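Local coordinates for ABC sugar transporter, periplasmic sugar binding protein (Legionella pneumophila subsp. pneumophila, PDB 3ROT) that probably binds a sugar in the periplasm and delivers it to an ABC transporter for uptake, at residues D4-I9 with T256-M261; P16-L21 with A91-P96; Q174-V179 with D211-N216. One frame throughout, in Å; residues are numbered along the deposited sequence.

Contact 1: D4-I9 with T256-M261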
loop_
_atom_site.group_PDB
_atom_site.type_symbol
_atom_site.label_atom_id
_atom_site.label_comp_id
_atom_site.label_asym_id
_atom_site.label_seq_id
_atom_site.Cartn_x
_atom_site.Cartn_y
_atom_site.Cartn_z
ATOM N N ASP A 4 23.993 12.382 -18.893
ATOM C CA ASP A 4 22.751 12.695 -19.576
ATOM C C ASP A 4 21.578 12.500 -18.608
ATOM O O ASP A 4 21.593 11.603 -17.759
ATOM C CB ASP A 4 22.562 11.810 -20.813
ATOM C CG ASP A 4 23.439 12.251 -21.979
ATOM O OD1 ASP A 4 23.256 11.702 -23.084
ATOM O OD2 ASP A 4 24.307 13.151 -21.781
ATOM N N LYS A 5 20.561 13.349 -18.728
ATOM C CA LYS A 5 19.388 13.273 -17.856
ATOM C C LYS A 5 18.192 12.556 -18.478
ATOM O O LYS A 5 17.782 12.851 -19.600
ATOM C CB LYS A 5 18.970 14.680 -17.423
ATOM C CG LYS A 5 17.790 14.682 -16.479
ATOM C CD LYS A 5 18.049 13.787 -15.264
ATOM C CE LYS A 5 16.933 13.896 -14.237
ATOM N NZ LYS A 5 16.739 15.309 -13.817
ATOM N N TYR A 6 17.631 11.620 -17.723
ATOM C CA TYR A 6 16.474 10.861 -18.180
ATOM C C TYR A 6 15.366 10.888 -17.134
ATOM O O TYR A 6 15.627 11.050 -15.941
ATOM C CB TYR A 6 16.869 9.409 -18.475
ATOM C CG TYR A 6 17.813 9.265 -19.645
ATOM C CD1 TYR A 6 17.332 9.188 -20.958
ATOM C CD2 TYR A 6 19.194 9.248 -19.446
ATOM C CE1 TYR A 6 18.206 9.098 -22.035
ATOM C CE2 TYR A 6 20.070 9.163 -20.515
ATOM C CZ TYR A 6 19.575 9.089 -21.805
ATOM O OH TYR A 6 20.453 9.013 -22.867
ATOM N N TYR A 7 14.129 10.720 -17.593
ATOM C CA TYR A 7 12.967 10.724 -16.707
ATOM C C TYR A 7 12.099 9.485 -16.897
ATOM O O TYR A 7 11.926 9.002 -18.018
ATOM C CB TYR A 7 12.085 11.947 -16.975
ATOM C CG TYR A 7 12.623 13.266 -16.465
ATOM C CD1 TYR A 7 12.466 13.637 -15.131
ATOM C CD2 TYR A 7 13.256 14.157 -17.326
ATOM C CE1 TYR A 7 12.920 14.871 -14.671
ATOM C CE2 TYR A 7 13.718 15.394 -16.874
ATOM C CZ TYR A 7 13.542 15.742 -15.550
ATOM O OH TYR A 7 13.967 16.973 -15.106
ATOM N N LEU A 8 11.567 8.978 -15.792
ATOM C CA LEU A 8 10.650 7.845 -15.818
ATOM C C LEU A 8 9.421 8.394 -15.105
ATOM O O LEU A 8 9.453 8.663 -13.907
ATOM C CB LEU A 8 11.216 6.627 -15.072
ATOM C CG LEU A 8 10.236 5.465 -14.820
ATOM C CD1 LEU A 8 9.481 5.110 -16.100
ATOM C CD2 LEU A 8 10.997 4.247 -14.295
ATOM N N ILE A 9 8.343 8.585 -15.849
ATOM C CA ILE A 9 7.136 9.148 -15.278
ATOM C C ILE A 9 5.978 8.158 -15.312
ATOM O O ILE A 9 5.722 7.526 -16.336
ATOM C CB ILE A 9 6.781 10.451 -16.034
ATOM C CG1 ILE A 9 8.025 11.353 -16.075
ATOM C CG2 ILE A 9 5.615 11.157 -15.351
ATOM C CD1 ILE A 9 7.884 12.662 -16.841
ATOM N N THR A 256 17.438 1.579 -21.142
ATOM C CA THR A 256 18.511 1.106 -22.013
ATOM C C THR A 256 18.319 1.586 -23.447
ATOM O O THR A 256 19.264 2.046 -24.084
ATOM C CB THR A 256 18.610 -0.447 -21.996
ATOM O OG1 THR A 256 19.007 -0.883 -20.695
ATOM C CG2 THR A 256 19.635 -0.950 -23.022
ATOM N N GLN A 257 17.099 1.495 -23.962
ATOM C CA GLN A 257 16.855 1.936 -25.333
ATOM C C GLN A 257 16.989 3.445 -25.487
ATOM O O GLN A 257 17.512 3.925 -26.499
ATOM C CB GLN A 257 15.465 1.506 -25.819
ATOM C CG GLN A 257 15.271 -0.003 -25.919
ATOM C CD GLN A 257 14.331 -0.397 -27.047
ATOM O OE1 GLN A 257 14.727 -0.452 -28.213
ATOM N NE2 GLN A 257 13.075 -0.659 -26.705
ATOM N N LEU A 258 16.510 4.195 -24.498
ATOM C CA LEU A 258 16.599 5.641 -24.572
ATOM C C LEU A 258 18.058 6.049 -24.669
ATOM O O LEU A 258 18.399 6.948 -25.431
ATOM C CB LEU A 258 15.947 6.297 -23.345
ATOM C CG LEU A 258 14.417 6.396 -23.341
ATOM C CD1 LEU A 258 13.941 6.934 -22.003
ATOM C CD2 LEU A 258 13.959 7.301 -24.480
ATOM N N VAL A 259 18.916 5.368 -23.911
ATOM C CA VAL A 259 20.343 5.666 -23.906
ATOM C C VAL A 259 21.034 5.243 -25.202
ATOM O O VAL A 259 21.770 6.034 -25.791
ATOM C CB VAL A 259 21.056 4.990 -22.707
ATOM C CG1 VAL A 259 22.574 5.204 -22.803
ATOM C CG2 VAL A 259 20.525 5.561 -21.399
ATOM N N LEU A 260 20.794 4.007 -25.643
ATOM C CA LEU A 260 21.393 3.499 -26.877
ATOM C C LEU A 260 21.025 4.420 -28.032
ATOM O O LEU A 260 21.780 4.592 -28.985
ATOM C CB LEU A 260 20.897 2.079 -27.179
ATOM C CG LEU A 260 21.354 0.945 -26.250
ATOM C CD1 LEU A 260 20.637 -0.353 -26.624
ATOM C CD2 LEU A 260 22.856 0.773 -26.347
HETATM N N MSE A 261 19.846 5.010 -27.930
HETATM C CA MSE A 261 19.357 5.909 -28.952
HETATM C C MSE A 261 20.201 7.187 -29.002
HETATM O O MSE A 261 20.584 7.642 -30.078
HETATM C CB MSE A 261 17.894 6.243 -28.668
HETATM C CG MSE A 261 17.271 7.179 -29.662
HETATM SE SE MSE A 261 15.473 7.664 -29.140
HETATM C CE MSE A 261 14.836 8.125 -30.911
#
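Tyr6, on the first strand of the chain, lays its phenol ring against the late helix 247-264, where Leu258 and Val259 receive it. The contact is apolar in the main. Two neighbouring ring carbons on one side meet Leu258: Tyr6 CE1 lies 3.8 Å from Leu258 CB, with CD1 of the same ring 4.0 Å from that atom, so the leucine is touched at the root of its side chain. Ring and leucine run past one another in opposite senses. Further out, the Val259 side chain crosses the phenol at about a right angle and offers one methyl, CG2, which stands 3.7 Å from Tyr6 CZ. That methyl is placed by the valine's first torsion (174°), which sends CG1 anti to the backbone N and leaves CG2 on the branch opposite the carbonyl carbon.

The polar end of the tyrosine follows the helix surface. Tyr6 OH comes 3.5 Å from Val259 CA, a van der Waals approach to the main chain, while its hydrogen bond is made with Asn262 ND2, one residue beyond 256-261. A buried hydroxyl is thereby satisfied at the helix, and the bond should limit swinging of the ring.

Strand 5-9 lies between strands 35-39 and 64-67 in the parallel sheet of its domain. Tyr7 points away from helix 247-264 and packs on Ala57 of helix 47-59, whereas Val259 also touches Leu32 of helix 16-32. Helices 16-32 and 247-264 thus pack together over the Tyr6 side of the strand, with helix 47-59 covering the other side.

Contact 2: P16-L21 with A91-P96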
loop_
_atom_site.group_PDB
_atom_site.type_symbol
_atom_site.label_atom_id
_atom_site.label_comp_id
_atom_site.label_asym_id
_atom_site.label_seq_id
_atom_site.Cartn_x
_atom_site.Cartn_y
_atom_site.Cartn_z
ATOM N N PRO A 16 3.346 -2.334 -5.321
ATOM C CA PRO A 16 4.686 -2.941 -5.297
ATOM C C PRO A 16 5.207 -3.161 -6.722
ATOM O O PRO A 16 6.411 -3.319 -6.946
ATOM C CB PRO A 16 4.449 -4.255 -4.565
ATOM C CG PRO A 16 3.400 -3.890 -3.588
ATOM C CD PRO A 16 2.437 -3.053 -4.410
ATOM N N TYR A 17 4.273 -3.183 -7.671
ATOM C CA TYR A 17 4.563 -3.351 -9.088
ATOM C C TYR A 17 5.493 -2.256 -9.587
ATOM O O TYR A 17 6.412 -2.509 -10.370
ATOM C CB TYR A 17 3.259 -3.278 -9.885
ATOM C CG TYR A 17 3.443 -3.187 -11.382
ATOM C CD1 TYR A 17 3.683 -4.329 -12.141
ATOM C CD2 TYR A 17 3.343 -1.956 -12.047
ATOM C CE1 TYR A 17 3.813 -4.256 -13.527
ATOM C CE2 TYR A 17 3.472 -1.878 -13.433
ATOM C CZ TYR A 17 3.705 -3.036 -14.163
ATOM O OH TYR A 17 3.804 -2.982 -15.532
ATOM N N TRP A 18 5.218 -1.031 -9.152
ATOM C CA TRP A 18 6.008 0.121 -9.549
ATOM C C TRP A 18 7.441 0.069 -9.035
ATOM O O TRP A 18 8.371 0.333 -9.785
ATOM C CB TRP A 18 5.351 1.413 -9.067
ATOM C CG TRP A 18 3.998 1.650 -9.661
ATOM C CD1 TRP A 18 2.815 1.776 -8.983
ATOM C CD2 TRP A 18 3.682 1.792 -11.053
ATOM N NE1 TRP A 18 1.785 1.984 -9.867
ATOM C CE2 TRP A 18 2.285 1.994 -11.143
ATOM C CE3 TRP A 18 4.442 1.758 -12.234
ATOM C CZ2 TRP A 18 1.629 2.176 -12.371
ATOM C CZ3 TRP A 18 3.787 1.938 -13.460
ATOM C CH2 TRP A 18 2.393 2.139 -13.513
ATOM N N THR A 19 7.624 -0.270 -7.763
ATOM C CA THR A 19 8.973 -0.321 -7.217
ATOM C C THR A 19 9.839 -1.310 -8.000
ATOM O O THR A 19 11.054 -1.154 -8.088
ATOM C CB THR A 19 8.959 -0.687 -5.712
ATOM O OG1 THR A 19 8.122 -1.827 -5.499
ATOM C CG2 THR A 19 8.430 0.467 -4.898
ATOM N N SER A 20 9.200 -2.322 -8.577
ATOM C CA SER A 20 9.918 -3.310 -9.358
ATOM C C SER A 20 10.316 -2.665 -10.693
ATOM O O SER A 20 11.427 -2.840 -11.185
ATOM C CB SER A 20 9.025 -4.533 -9.583
ATOM O OG SER A 20 9.704 -5.510 -10.344
ATOM N N LEU A 21 9.396 -1.901 -11.269
ATOM C CA LEU A 21 9.664 -1.203 -12.518
ATOM C C LEU A 21 10.763 -0.157 -12.279
ATOM O O LEU A 21 11.699 -0.022 -13.068
ATOM C CB LEU A 21 8.404 -0.492 -13.010
ATOM C CG LEU A 21 8.630 0.325 -14.280
ATOM C CD1 LEU A 21 8.647 -0.625 -15.450
ATOM C CD2 LEU A 21 7.537 1.371 -14.459
ATOM N N ALA A 91 6.831 4.939 -24.466
ATOM C CA ALA A 91 5.676 4.596 -23.650
ATOM C C ALA A 91 5.940 3.262 -22.956
ATOM O O ALA A 91 6.425 2.318 -23.576
ATOM C CB ALA A 91 4.418 4.497 -24.516
ATOM N N VAL A 92 5.633 3.201 -21.666
ATOM C CA VAL A 92 5.813 1.981 -20.901
ATOM C C VAL A 92 4.557 1.654 -20.102
ATOM O O VAL A 92 3.808 2.556 -19.697
ATOM C CB VAL A 92 7.010 2.101 -19.929
ATOM C CG1 VAL A 92 8.283 2.375 -20.703
ATOM C CG2 VAL A 92 6.752 3.209 -18.926
ATOM N N ASP A 93 4.328 0.359 -19.906
ATOM C CA ASP A 93 3.200 -0.157 -19.136
ATOM C C ASP A 93 1.844 0.013 -19.803
ATOM O O ASP A 93 1.129 -0.955 -20.000
ATOM C CB ASP A 93 3.180 0.490 -17.748
ATOM C CG ASP A 93 2.001 0.032 -16.905
ATOM O OD1 ASP A 93 2.011 -1.128 -16.433
ATOM O OD2 ASP A 93 1.069 0.837 -16.723
ATOM N N THR A 94 1.490 1.244 -20.145
ATOM C CA THR A 94 0.206 1.514 -20.781
ATOM C C THR A 94 0.421 2.471 -21.934
ATOM O O THR A 94 1.194 3.428 -21.820
ATOM C CB THR A 94 -0.801 2.182 -19.813
ATOM O OG1 THR A 94 -0.892 1.421 -18.604
ATOM C CG2 THR A 94 -2.189 2.268 -20.465
ATOM N N ARG A 95 -0.273 2.218 -23.037
ATOM C CA ARG A 95 -0.151 3.076 -24.205
ATOM C C ARG A 95 -1.515 3.489 -24.740
ATOM O O ARG A 95 -2.511 2.800 -24.521
ATOM C CB ARG A 95 0.618 2.361 -25.312
ATOM C CG ARG A 95 -0.081 1.134 -25.855
ATOM C CD ARG A 95 0.493 0.779 -27.202
ATOM N NE ARG A 95 0.318 -0.625 -27.543
ATOM C CZ ARG A 95 0.931 -1.216 -28.569
ATOM N NH1 ARG A 95 1.751 -0.513 -29.346
ATOM N NH2 ARG A 95 0.742 -2.510 -28.813
ATOM N N PRO A 96 -1.573 4.622 -25.457
ATOM C CA PRO A 96 -2.815 5.140 -26.036
ATOM C C PRO A 96 -3.205 4.354 -27.287
ATOM O O PRO A 96 -2.387 3.642 -27.862
ATOM C CB PRO A 96 -2.456 6.586 -26.356
ATOM C CG PRO A 96 -1.033 6.456 -26.816
ATOM C CD PRO A 96 -0.439 5.509 -25.774
#
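In the Rossmann-like domain of this periplasmic binding protein, the contact lies where the start of helix 16-32 faces the loop leaving strand 89-92, both at the C-terminal end of the parallel sheet. In type I periplasmic binding proteins such loops line the cleft between the two domains. A glycerol, probably from the crystallisation liquor, is hydrogen-bonded to Asp93 OD2, consistent with a pocket for a polyhydroxylated ligand.

Asp93 presents its two carboxylate oxygens to two different aromatic residues. Tyr17 OH donates a hydrogen bond, weak in spite of its length of 2.7 Å, to Asp93 OD1; the phenol and carboxylate planes are 55° apart. The tyrosine reaches across because its CG is anti to the backbone N (chi1 169°). Trp18 comes in beside it and touches the other oxygen, its benzo carbon CH2 lying 3.7 Å from Asp93 OD2. This is a van der Waals approach, and the Trp18 and Asp93 side chains cross at about a right angle.

The two aromatic residues also support each other, for Tyr17 CD2 sits 3.8 Å above one face of the indole, offset toward its rim, while Leu21 CD2 lies at the indole's edge, in plane. His11 makes an edge-to-face contact with Trp18, and Tyr17 leans on Pro247 and Met250 of helix 247-264. A further bond holds the carboxylate from its own loop: Thr94 OG1 donates to Asp93 OD2 at 2.8 Å, approaching from above the carboxylate plane, 54° out of it.

Contact 3: Q174-V179 with D211-N216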
loop_
_atom_site.group_PDB
_atom_site.type_symbol
_atom_site.label_atom_id
_atom_site.label_comp_id
_atom_site.label_asym_id
_atom_site.label_seq_id
_atom_site.Cartn_x
_atom_site.Cartn_y
_atom_site.Cartn_z
ATOM N N GLN A 174 -13.057 0.023 1.133
ATOM C CA GLN A 174 -14.123 0.035 0.147
ATOM C C GLN A 174 -14.110 -1.201 -0.740
ATOM O O GLN A 174 -15.166 -1.745 -1.057
ATOM C CB GLN A 174 -14.043 1.293 -0.709
ATOM C CG GLN A 174 -14.240 2.569 0.087
ATOM C CD GLN A 174 -14.544 3.758 -0.796
ATOM O OE1 GLN A 174 -13.785 4.080 -1.709
ATOM N NE2 GLN A 174 -15.663 4.422 -0.524
ATOM N N VAL A 175 -12.922 -1.647 -1.140
ATOM C CA VAL A 175 -12.817 -2.839 -1.981
ATOM C C VAL A 175 -13.471 -4.024 -1.265
ATOM O O VAL A 175 -14.258 -4.770 -1.853
ATOM C CB VAL A 175 -11.341 -3.195 -2.287
ATOM C CG1 VAL A 175 -11.275 -4.492 -3.065
ATOM C CG2 VAL A 175 -10.676 -2.065 -3.076
ATOM N N GLN A 176 -13.144 -4.194 0.009
ATOM C CA GLN A 176 -13.716 -5.289 0.785
ATOM C C GLN A 176 -15.236 -5.155 0.902
ATOM O O GLN A 176 -15.978 -6.117 0.693
ATOM C CB GLN A 176 -13.097 -5.323 2.176
ATOM C CG GLN A 176 -11.596 -5.519 2.178
ATOM C CD GLN A 176 -11.041 -5.632 3.580
ATOM O OE1 GLN A 176 -11.512 -4.960 4.492
ATOM N NE2 GLN A 176 -10.028 -6.474 3.759
ATOM N N SER A 177 -15.692 -3.949 1.218
ATOM C CA SER A 177 -17.116 -3.680 1.364
ATOM C C SER A 177 -17.904 -4.062 0.126
ATOM O O SER A 177 -18.840 -4.863 0.193
ATOM C CB SER A 177 -17.336 -2.203 1.669
ATOM O OG SER A 177 -16.764 -1.868 2.918
ATOM N N ARG A 178 -17.499 -3.495 -1.003
ATOM C CA ARG A 178 -18.152 -3.732 -2.276
ATOM C C ARG A 178 -18.112 -5.189 -2.724
ATOM O O ARG A 178 -19.054 -5.670 -3.352
ATOM C CB ARG A 178 -17.542 -2.808 -3.334
ATOM C CG ARG A 178 -17.638 -1.322 -2.953
ATOM C CD ARG A 178 -17.012 -0.406 -3.997
ATOM N NE ARG A 178 -17.085 1.004 -3.603
ATOM C CZ ARG A 178 -16.543 2.010 -4.287
ATOM N NH1 ARG A 178 -15.880 1.786 -5.413
ATOM N NH2 ARG A 178 -16.663 3.251 -3.840
ATOM N N VAL A 179 -17.035 -5.895 -2.396
ATOM C CA VAL A 179 -16.917 -7.303 -2.759
ATOM C C VAL A 179 -17.877 -8.139 -1.923
ATOM O O VAL A 179 -18.581 -8.999 -2.445
ATOM C CB VAL A 179 -15.485 -7.818 -2.544
ATOM C CG1 VAL A 179 -15.424 -9.323 -2.784
ATOM C CG2 VAL A 179 -14.539 -7.100 -3.487
ATOM N N ASP A 211 -13.200 -15.887 8.611
ATOM C CA ASP A 211 -14.139 -15.715 9.718
ATOM C C ASP A 211 -14.188 -14.254 10.174
ATOM O O ASP A 211 -15.267 -13.712 10.412
ATOM C CB ASP A 211 -13.761 -16.616 10.900
ATOM C CG ASP A 211 -13.746 -18.089 10.530
ATOM O OD1 ASP A 211 -14.663 -18.531 9.799
ATOM O OD2 ASP A 211 -12.819 -18.806 10.974
ATOM N N ARG A 212 -13.024 -13.615 10.278
ATOM C CA ARG A 212 -12.956 -12.214 10.695
ATOM C C ARG A 212 -13.698 -11.265 9.760
ATOM O O ARG A 212 -14.263 -10.264 10.201
ATOM C CB ARG A 212 -11.506 -11.746 10.780
ATOM C CG ARG A 212 -10.677 -12.431 11.834
ATOM C CD ARG A 212 -9.308 -11.805 11.918
ATOM N NE ARG A 212 -8.470 -12.479 12.902
ATOM C CZ ARG A 212 -7.230 -12.112 13.218
ATOM N NH1 ARG A 212 -6.660 -11.064 12.629
ATOM N NH2 ARG A 212 -6.557 -12.806 14.122
ATOM N N TYR A 213 -13.682 -11.574 8.467
ATOM C CA TYR A 213 -14.337 -10.736 7.473
ATOM C C TYR A 213 -15.668 -11.273 6.982
ATOM O O TYR A 213 -16.289 -10.663 6.127
ATOM C CB TYR A 213 -13.397 -10.532 6.280
ATOM C CG TYR A 213 -12.174 -9.726 6.638
ATOM C CD1 TYR A 213 -12.168 -8.339 6.512
ATOM C CD2 TYR A 213 -11.064 -10.340 7.207
ATOM C CE1 TYR A 213 -11.088 -7.585 6.957
ATOM C CE2 TYR A 213 -9.986 -9.599 7.659
ATOM C CZ TYR A 213 -10.001 -8.226 7.540
ATOM O OH TYR A 213 -8.942 -7.495 8.043
ATOM N N ASP A 214 -16.121 -12.396 7.527
ATOM C CA ASP A 214 -17.385 -12.992 7.083
ATOM C C ASP A 214 -17.334 -13.174 5.571
ATOM O O ASP A 214 -18.195 -12.688 4.837
ATOM C CB ASP A 214 -18.582 -12.105 7.449
ATOM C CG ASP A 214 -18.844 -12.067 8.940
ATOM O OD1 ASP A 214 -19.061 -13.149 9.537
ATOM O OD2 ASP A 214 -18.833 -10.955 9.513
ATOM N N PHE A 215 -16.297 -13.862 5.118
ATOM C CA PHE A 215 -16.106 -14.119 3.704
ATOM C C PHE A 215 -15.580 -15.543 3.571
ATOM O O PHE A 215 -14.398 -15.755 3.313
ATOM C CB PHE A 215 -15.092 -13.132 3.127
ATOM C CG PHE A 215 -15.137 -13.026 1.634
ATOM C CD1 PHE A 215 -16.129 -12.281 1.011
ATOM C CD2 PHE A 215 -14.197 -13.684 0.849
ATOM C CE1 PHE A 215 -16.187 -12.191 -0.378
ATOM C CE2 PHE A 215 -14.247 -13.601 -0.538
ATOM C CZ PHE A 215 -15.248 -12.850 -1.151
ATOM N N ASN A 216 -16.466 -16.515 3.757
ATOM C CA ASN A 216 -16.093 -17.924 3.678
ATOM C C ASN A 216 -16.416 -18.563 2.325
ATOM O O ASN A 216 -16.388 -19.787 2.175
ATOM C CB ASN A 216 -16.788 -18.699 4.804
ATOM C CG ASN A 216 -16.298 -18.284 6.186
ATOM O OD1 ASN A 216 -15.118 -18.440 6.517
ATOM N ND2 ASN A 216 -17.199 -17.752 6.993
#
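Gln176 leaves helix 172-185 with the bond to its CB pointing toward 211-216, and the chain beyond CG is extended, carrying the amide up to the Tyr213 ring, which it meets obliquely. CB and CG serve as the arm; contact begins at CD, 3.9 Å from Tyr213 CE1. At the end, both amide atoms approach that same ring carbon, OE1 at 3.6 Å and NE2 at 3.5 Å from Tyr213 CE1. The amide and ring planes are 66° apart. The NE2 protons are used elsewhere, on Pro202 O and Gln205 OE1 of helix 197-208, and these two bonds should fix the amide's rotation while the tyrosine packs against it.

One turn later Val179 makes the second, purely apolar touch. Its CG1 methyl meets Phe215 at CE1 (3.8 Å) and CZ (3.9 Å), the side chains crossing at about a right angle; Phe183 and Tyr217 meet the same phenyl ring edge-to-face.

Between the two aromatics the backbone turns at Asp214, whose positive phi (54°) belongs to a Schellman motif. The arrangement is that of a helix C-terminus closed by this motif, with Tyr213 and Phe215, before and after the turn, both packed on the neighbouring helix.

In the fold
Contacts 1 and 2 belong to the domain with the six-stranded parallel sheet, contact 3 to that with the five-stranded one. Strand 5-9 of contact 1 is followed in the chain by helix 16-32 of contact 2, and the centres of the two contacts lie 15 Å apart. Contact 3 is 29 Å from contact 2 and 44 Å from contact 1, centre to centre, across the chain's centre from contact 1. Along the sequence contact 1 encloses the other two, which follow in series: helix 247-264 returns from the second domain to pack on the first strand. Contacts 2 and 3 both touch the second subunit, so surfaces of both domains take part in the dimer.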